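Local coordinates for putative isomerase YbhH (Escherichia coli, PDB 6OTV), which is of unknown specific function but probably acts as an isomerase, at residues A166-N179 with P188-I200. Numbering follows the deposited sequence.
Sequences AAGTKTGKVFPTDN and PVTCIDMAMPVVI. With EDO (1,2-ethanediol), chain M; EDO (1,2-ethanediol), chain D.
Cys-191 opens the contact: its carbonyl O meets the edge of the Phe-175 ring, 3.3 Å from CD1, while its small side chain, CB and SG, fits between Thr-177 CG2 and Ala-234 of helix 221-237. On the next residue, Ile-192 CG1 runs alongside Val-174 CG1, pointing the same way, and two branched aliphatic chains suit this buried spot. Asp-193 dominates. Its backbone N donates to Val-174 O (2.7 Å) and its O accepts from Gly-168 N (2.9 Å), whose positive phi favours glycine. With CG anti to the backbone N (chi1 -171°), the carboxylate reaches into the loop 168-172. There OD1 accepts a hydrogen bond from Thr-169 OG1 on its syn side, 26° out of plane; OD2 receives Lys-170 N through its syn lone pair and Thr-171 N (2.7 Å) nearly end-on. The folded side chain of Met-194 lays SD against Ala-167 CA and CE against Ala-166 CB. Ala-195 N donates a nearly straight hydrogen bond to Ala-166 O (2.8 Å), small methyls letting the backbones approach; with the Gly-168 bond it flanks the Ala-167/Met-194 pair. Met-194 and Ala-195 also lean on helix 279-290. Beyond, the compact ring of Pro-197 packs CG on Lys-170 CB. Asp-193, through side chain and backbone, and Ala-195 N thus tie the irregular loop over the hairpin's end; three donors would probably favour an ionised carboxylate.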
ATOM      1  N   ALA A 166       8.349  -4.573   4.771  1.00 41.74           N
ATOM      2  CA  ALA A 166       9.550  -5.377   4.983  1.00 40.24           C
ATOM      3  C   ALA A 166       9.341  -6.460   6.033  1.00 38.78           C
ATOM      4  O   ALA A 166      10.012  -7.498   5.987  1.00 50.43           O
ATOM      5  CB  ALA A 166      10.720  -4.478   5.385  1.00 44.16           C
ATOM      6  N   ALA A 167       8.432  -6.242   6.983  1.00 33.35           N
ATOM      7  CA  ALA A 167       8.209  -7.201   8.060  1.00 41.22           C
ATOM      8  C   ALA A 167       7.681  -8.524   7.516  1.00 53.07           C
ATOM      9  O   ALA A 167       6.618  -8.568   6.887  1.00 59.99           O
ATOM     10  CB  ALA A 167       7.231  -6.619   9.078  1.00 35.05           C
ATOM     11  N   GLY A 168       8.426  -9.601   7.761  1.00 54.69           N
ATOM     12  CA  GLY A 168       8.006 -10.940   7.387  1.00 52.23           C
ATOM     13  C   GLY A 168       7.879 -11.167   5.895  1.00 53.31           C
ATOM     14  O   GLY A 168       6.880 -11.726   5.433  1.00 63.43           O
ATOM     15  N   THR A 169       8.890 -10.750   5.128  1.00 58.37           N
ATOM     16  CA  THR A 169       8.811 -10.849   3.673  1.00 68.25           C
ATOM     17  C   THR A 169       8.708 -12.293   3.199  1.00 73.09           C
ATOM     18  O   THR A 169       8.048 -12.568   2.190  1.00 76.56           O
ATOM     19  CB  THR A 169      10.025 -10.173   3.034  1.00 70.89           C
ATOM     20  OG1 THR A 169      11.208 -10.530   3.760  1.00 80.58           O
ATOM     21  CG2 THR A 169       9.861  -8.662   3.038  1.00 64.86           C
ATOM     22  N   LYS A 170       9.351 -13.227   3.901  1.00 71.40           N
ATOM     23  CA  LYS A 170       9.297 -14.634   3.536  1.00 66.17           C
ATOM     24  C   LYS A 170       8.573 -15.495   4.559  1.00 69.22           C
ATOM     25  O   LYS A 170       8.109 -16.585   4.208  1.00 74.24           O
ATOM     26  CB  LYS A 170      10.717 -15.185   3.331  1.00 64.56           C
ATOM     27  CG  LYS A 170      10.789 -16.544   2.649  1.00 70.77           C
ATOM     28  CD  LYS A 170      10.594 -16.436   1.144  1.00 72.19           C
ATOM     29  CE  LYS A 170      10.822 -17.781   0.467  1.00 70.68           C
ATOM     30  NZ  LYS A 170      10.804 -17.675  -1.017  1.00 68.80           N
ATOM     31  N   THR A 171       8.452 -15.032   5.800  1.00 69.94           N
ATOM     32  CA  THR A 171       7.821 -15.792   6.871  1.00 72.19           C
ATOM     33  C   THR A 171       6.434 -15.282   7.225  1.00 73.30           C
ATOM     34  O   THR A 171       5.497 -16.074   7.362  1.00 86.31           O
ATOM     35  CB  THR A 171       8.704 -15.766   8.128  1.00 72.36           C
ATOM     36  OG1 THR A 171       9.889 -16.540   7.904  1.00 69.34           O
ATOM     37  CG2 THR A 171       7.944 -16.325   9.323  1.00 78.38           C
ATOM     38  N   GLY A 172       6.277 -13.970   7.374  1.00 63.94           N
ATOM     39  CA  GLY A 172       5.076 -13.392   7.934  1.00 58.00           C
ATOM     40  C   GLY A 172       5.228 -12.931   9.366  1.00 62.34           C
ATOM     41  O   GLY A 172       4.290 -12.338   9.914  1.00 62.59           O
ATOM     42  N   LYS A 173       6.376 -13.195   9.987  1.00 67.49           N
ATOM     43  CA  LYS A 173       6.689 -12.709  11.321  1.00 71.33           C
ATOM     44  C   LYS A 173       8.057 -12.044  11.302  1.00 62.79           C
ATOM     45  O   LYS A 173       8.944 -12.437  10.540  1.00 58.58           O
ATOM     46  CB  LYS A 173       6.677 -13.842  12.359  1.00 76.71           C
ATOM     47  CG  LYS A 173       5.315 -14.482  12.585  1.00 83.05           C
ATOM     48  CD  LYS A 173       5.363 -15.483  13.733  1.00 88.30           C
ATOM     49  CE  LYS A 173       3.995 -16.092  14.004  1.00 92.51           C
ATOM     50  NZ  LYS A 173       4.013 -17.002  15.186  1.00 95.31           N
ATOM     51  N   VAL A 174       8.214 -11.020  12.142  1.00 61.28           N
ATOM     52  CA  VAL A 174       9.518 -10.378  12.279  1.00 56.80           C
ATOM     53  C   VAL A 174      10.520 -11.348  12.888  1.00 56.93           C
ATOM     54  O   VAL A 174      11.662 -11.454  12.427  1.00 48.22           O
ATOM     55  CB  VAL A 174       9.398  -9.088  13.112  1.00 49.75           C
ATOM     56  CG1 VAL A 174      10.776  -8.529  13.426  1.00 45.20           C
ATOM     57  CG2 VAL A 174       8.554  -8.058  12.372  1.00 51.68           C
ATOM     58  N   PHE A 175      10.108 -12.079  13.924  1.00 56.02           N
ATOM     59  CA  PHE A 175      10.923 -13.119  14.544  1.00 53.87           C
ATOM     60  C   PHE A 175      10.241 -14.460  14.311  1.00 60.63           C
ATOM     61  O   PHE A 175       9.374 -14.868  15.098  1.00 58.18           O
ATOM     62  CB  PHE A 175      11.112 -12.848  16.038  1.00 49.10           C
ATOM     63  CG  PHE A 175      11.759 -11.524  16.326  1.00 51.62           C
ATOM     64  CD1 PHE A 175      13.136 -11.377  16.242  1.00 48.31           C
ATOM     65  CD2 PHE A 175      10.992 -10.421  16.666  1.00 47.38           C
ATOM     66  CE1 PHE A 175      13.735 -10.156  16.495  1.00 40.61           C
ATOM     67  CE2 PHE A 175      11.586  -9.194  16.923  1.00 50.55           C
ATOM     68  CZ  PHE A 175      12.961  -9.063  16.837  1.00 39.17           C
ATOM     69  N   PRO A 176      10.587 -15.177  13.237  1.00 63.70           N
ATOM     70  CA  PRO A 176       9.884 -16.435  12.935  1.00 68.15           C
ATOM     71  C   PRO A 176      10.010 -17.487  14.021  1.00 71.61           C
ATOM     72  O   PRO A 176       9.093 -18.299  14.191  1.00 71.53           O
ATOM     73  CB  PRO A 176      10.548 -16.897  11.630  1.00 71.32           C
ATOM     74  CG  PRO A 176      11.135 -15.660  11.035  1.00 69.23           C
ATOM     75  CD  PRO A 176      11.565 -14.820  12.196  1.00 63.97           C
ATOM     76  N   THR A 177      11.118 -17.504  14.761  1.00 66.78           N
ATOM     77  CA  THR A 177      11.292 -18.450  15.855  1.00 62.32           C
ATOM     78  C   THR A 177      10.562 -18.028  17.124  1.00 67.05           C
ATOM     79  O   THR A 177      10.660 -18.733  18.133  1.00 71.47           O
ATOM     80  CB  THR A 177      12.779 -18.630  16.172  1.00 56.55           C
ATOM     81  OG1 THR A 177      13.291 -17.431  16.766  1.00 49.80           O
ATOM     82  CG2 THR A 177      13.564 -18.935  14.905  1.00 55.37           C
ATOM     83  N   ASP A 178       9.851 -16.900  17.096  1.00 67.85           N
ATOM     84  CA  ASP A 178       9.162 -16.336  18.256  1.00 69.75           C
ATOM     85  C   ASP A 178      10.121 -15.995  19.392  1.00 63.26           C
ATOM     86  O   ASP A 178       9.698 -15.852  20.545  1.00 66.24           O
ATOM     87  CB  ASP A 178       8.052 -17.268  18.758  1.00 81.46           C
ATOM     88  CG  ASP A 178       7.026 -17.582  17.688  1.00 89.61           C
ATOM     89  OD1 ASP A 178       7.256 -18.522  16.899  1.00 94.97           O
ATOM     90  OD2 ASP A 178       5.992 -16.885  17.632  1.00 93.22           O
ATOM     91  N   ASN A 179      11.409 -15.858  19.084  1.00 54.30           N
ATOM     92  CA  ASN A 179      12.420 -15.460  20.054  1.00 59.27           C
ATOM     93  C   ASN A 179      13.300 -14.378  19.448  1.00 59.59           C
ATOM     94  O   ASN A 179      13.721 -14.482  18.293  1.00 67.59           O
ATOM     95  CB  ASN A 179      13.292 -16.645  20.484  1.00 63.71           C
ATOM     96  CG  ASN A 179      12.511 -17.706  21.232  1.00 65.84           C
ATOM     97  OD1 ASN A 179      11.603 -17.398  22.005  1.00 72.61           O
ATOM     98  ND2 ASN A 179      12.863 -18.965  21.006  1.00 60.62           N
ATOM     99  N   PRO A 188      24.964 -17.358  20.621  1.00 62.24           N
ATOM    100  CA  PRO A 188      23.737 -16.545  20.649  1.00 57.36           C
ATOM    101  C   PRO A 188      23.561 -15.802  19.334  1.00 54.89           C
ATOM    102  O   PRO A 188      24.425 -15.023  18.930  1.00 55.77           O
ATOM    103  CB  PRO A 188      23.977 -15.583  21.818  1.00 55.79           C
ATOM    104  CG  PRO A 188      25.466 -15.460  21.895  1.00 54.87           C
ATOM    105  CD  PRO A 188      26.018 -16.805  21.489  1.00 60.16           C
ATOM    106  N   VAL A 189      22.438 -16.052  18.658  1.00 54.95           N
ATOM    107  CA  VAL A 189      22.133 -15.422  17.382  1.00 54.22           C
ATOM    108  C   VAL A 189      20.738 -14.812  17.452  1.00 55.60           C
ATOM    109  O   VAL A 189      19.998 -14.999  18.418  1.00 59.99           O
ATOM    110  CB  VAL A 189      22.228 -16.408  16.197  1.00 58.74           C
ATOM    111  CG1 VAL A 189      23.594 -17.087  16.167  1.00 57.58           C
ATOM    112  CG2 VAL A 189      21.102 -17.432  16.262  1.00 56.50           C
ATOM    113  N   THR A 190      20.386 -14.071  16.403  1.00 49.85           N
ATOM    114  CA  THR A 190      19.059 -13.486  16.263  1.00 49.75           C
ATOM    115  C   THR A 190      18.511 -13.804  14.880  1.00 48.11           C
ATOM    116  O   THR A 190      19.166 -13.528  13.869  1.00 43.43           O
ATOM    117  CB  THR A 190      19.082 -11.970  16.485  1.00 44.57           C
ATOM    118  OG1 THR A 190      19.196 -11.692  17.886  1.00 50.56           O
ATOM    119  CG2 THR A 190      17.807 -11.330  15.950  1.00 43.14           C
ATOM    120  N   CYS A 191      17.318 -14.388  14.843  1.00 50.68           N
ATOM    121  CA  CYS A 191      16.627 -14.690  13.598  1.00 52.19           C
ATOM    122  C   CYS A 191      15.551 -13.636  13.374  1.00 49.32           C
ATOM    123  O   CYS A 191      14.615 -13.520  14.172  1.00 55.58           O
ATOM    124  CB  CYS A 191      16.020 -16.090  13.639  1.00 55.88           C
ATOM    125  SG  CYS A 191      17.241 -17.404  13.866  1.00 57.90           S
ATOM    126  N   ILE A 192      15.691 -12.865  12.298  1.00 45.22           N
ATOM    127  CA  ILE A 192      14.776 -11.773  12.005  1.00 48.47           C
ATOM    128  C   ILE A 192      14.477 -11.767  10.511  1.00 51.89           C
ATOM    129  O   ILE A 192      15.331 -12.098   9.682  1.00 44.87           O
ATOM    130  CB  ILE A 192      15.345 -10.414  12.479  1.00 44.66           C
ATOM    131  CG1 ILE A 192      14.301  -9.304  12.344  1.00 50.97           C
ATOM    132  CG2 ILE A 192      16.607 -10.061  11.713  1.00 43.29           C
ATOM    133  CD1 ILE A 192      14.749  -7.979  12.927  1.00 46.74           C
ATOM    134  N   ASP A 193      13.239 -11.412  10.176  1.00 57.44           N
ATOM    135  CA  ASP A 193      12.748 -11.359   8.801  1.00 53.46           C
ATOM    136  C   ASP A 193      12.274  -9.931   8.543  1.00 52.25           C
ATOM    137  O   ASP A 193      11.100  -9.610   8.749  1.00 52.14           O
ATOM    138  CB  ASP A 193      11.630 -12.383   8.588  1.00 57.95           C
ATOM    139  CG  ASP A 193      11.229 -12.528   7.129  1.00 58.05           C
ATOM    140  OD1 ASP A 193      11.888 -11.929   6.253  1.00 60.13           O
ATOM    141  OD2 ASP A 193      10.249 -13.249   6.859  1.00 55.65           O
ATOM    142  N   MET A 194      13.197  -9.072   8.110  1.00 47.95           N
ATOM    143  CA  MET A 194      12.907  -7.677   7.768  1.00 40.81           C
ATOM    144  C   MET A 194      13.531  -7.404   6.404  1.00 43.64           C
ATOM    145  O   MET A 194      14.754  -7.264   6.298  1.00 42.87           O
ATOM    146  CB  MET A 194      13.444  -6.716   8.826  1.00 41.86           C
ATOM    147  CG  MET A 194      12.450  -6.375   9.927  1.00 53.00           C
ATOM    148  SD  MET A 194      11.060  -5.379   9.344  1.00 58.26           S
ATOM    149  CE  MET A 194      11.894  -3.880   8.833  1.00 64.20           C
ATOM    150  N   ALA A 195      12.689  -7.352   5.367  1.00 43.10           N
ATOM    151  CA  ALA A 195      13.103  -7.189   3.973  1.00 48.09           C
ATOM    152  C   ALA A 195      13.911  -8.385   3.475  1.00 49.81           C
ATOM    153  O   ALA A 195      14.002  -8.618   2.266  1.00 53.56           O
ATOM    154  CB  ALA A 195      13.897  -5.892   3.783  1.00 50.83           C
ATOM    155  N   MET A 196      14.485  -9.152   4.392  1.00 51.72           N
ATOM    156  CA  MET A 196      15.279 -10.328   4.070  1.00 53.64           C
ATOM    157  C   MET A 196      15.391 -11.197   5.316  1.00 44.68           C
ATOM    158  O   MET A 196      15.678 -10.681   6.403  1.00 50.21           O
ATOM    159  CB  MET A 196      16.668  -9.925   3.565  1.00 52.10           C
ATOM    160  CG  MET A 196      17.613 -11.092   3.303  1.00 57.97           C
ATOM    161  SD  MET A 196      17.107 -12.124   1.910  1.00 66.35           S
ATOM    162  CE  MET A 196      17.247 -10.957   0.560  1.00 58.37           C
ATOM    163  N   PRO A 197      15.143 -12.502   5.213  1.00 48.03           N
ATOM    164  CA  PRO A 197      15.414 -13.398   6.348  1.00 46.46           C
ATOM    165  C   PRO A 197      16.916 -13.522   6.561  1.00 50.61           C
ATOM    166  O   PRO A 197      17.646 -13.950   5.666  1.00 54.02           O
ATOM    167  CB  PRO A 197      14.794 -14.731   5.909  1.00 48.46           C
ATOM    168  CG  PRO A 197      13.876 -14.387   4.778  1.00 46.77           C
ATOM    169  CD  PRO A 197      14.485 -13.204   4.100  1.00 44.91           C
ATOM    170  N   VAL A 198      17.379 -13.126   7.745  1.00 43.78           N
ATOM    171  CA  VAL A 198      18.794 -13.203   8.083  1.00 48.68           C
ATOM    172  C   VAL A 198      18.944 -13.815   9.466  1.00 48.23           C
ATOM    173  O   VAL A 198      18.034 -13.759  10.299  1.00 41.59           O
ATOM    174  CB  VAL A 198      19.496 -11.822   8.036  1.00 47.20           C
ATOM    175  CG1 VAL A 198      19.343 -11.175   6.663  1.00 44.58           C
ATOM    176  CG2 VAL A 198      18.971 -10.911   9.136  1.00 37.84           C
ATOM    177  N   VAL A 199      20.110 -14.409   9.704  1.00 46.25           N
ATOM    178  CA  VAL A 199      20.507 -14.874  11.026  1.00 41.98           C
ATOM    179  C   VAL A 199      21.738 -14.074  11.431  1.00 47.11           C
ATOM    180  O   VAL A 199      22.776 -14.127  10.759  1.00 42.62           O
ATOM    181  CB  VAL A 199      20.770 -16.390  11.053  1.00 44.32           C
ATOM    182  CG1 VAL A 199      21.553 -16.832   9.825  1.00 45.08           C
ATOM    183  CG2 VAL A 199      21.493 -16.784  12.331  1.00 44.37           C
ATOM    184  N   ILE A 200      21.611 -13.315  12.511  1.00 47.10           N
ATOM    185  CA  ILE A 200      22.642 -12.379  12.936  1.00 36.93           C
ATOM    186  C   ILE A 200      23.541 -13.077  13.946  1.00 45.20           C
ATOM    187  O   ILE A 200      23.078 -13.511  15.007  1.00 51.96           O
ATOM    188  CB  ILE A 200      22.014 -11.108  13.524  1.00 37.23           C
ATOM    189  CG1 ILE A 200      21.206 -10.393  12.439  1.00 34.86           C
ATOM    190  CG2 ILE A 200      23.080 -10.198  14.112  1.00 33.59           C
ATOM    191  CD1 ILE A 200      20.329  -9.296  12.954  1.00 36.63           C
TER
HETATM  192  C1  EDO M 411       6.525 -10.937  15.898  1.00 66.09           C
HETATM  193  O1  EDO M 411       7.590 -11.727  15.354  1.00 63.37           O
HETATM  194  C2  EDO M 411       6.203  -9.781  14.957  1.00 65.38           C
HETATM  195  O2  EDO M 411       5.853 -10.292  13.665  1.00 60.71           O
HETATM  196  C1  EDO D 402       7.465  -3.095   7.496  1.00 65.12           C
HETATM  197  O1  EDO D 402       6.082  -3.364   7.742  1.00 71.52           O
HETATM  198  C2  EDO D 402       7.589  -1.788   6.722  1.00 62.16           C
HETATM  199  O2  EDO D 402       8.853  -1.720   6.054  1.00 55.45           O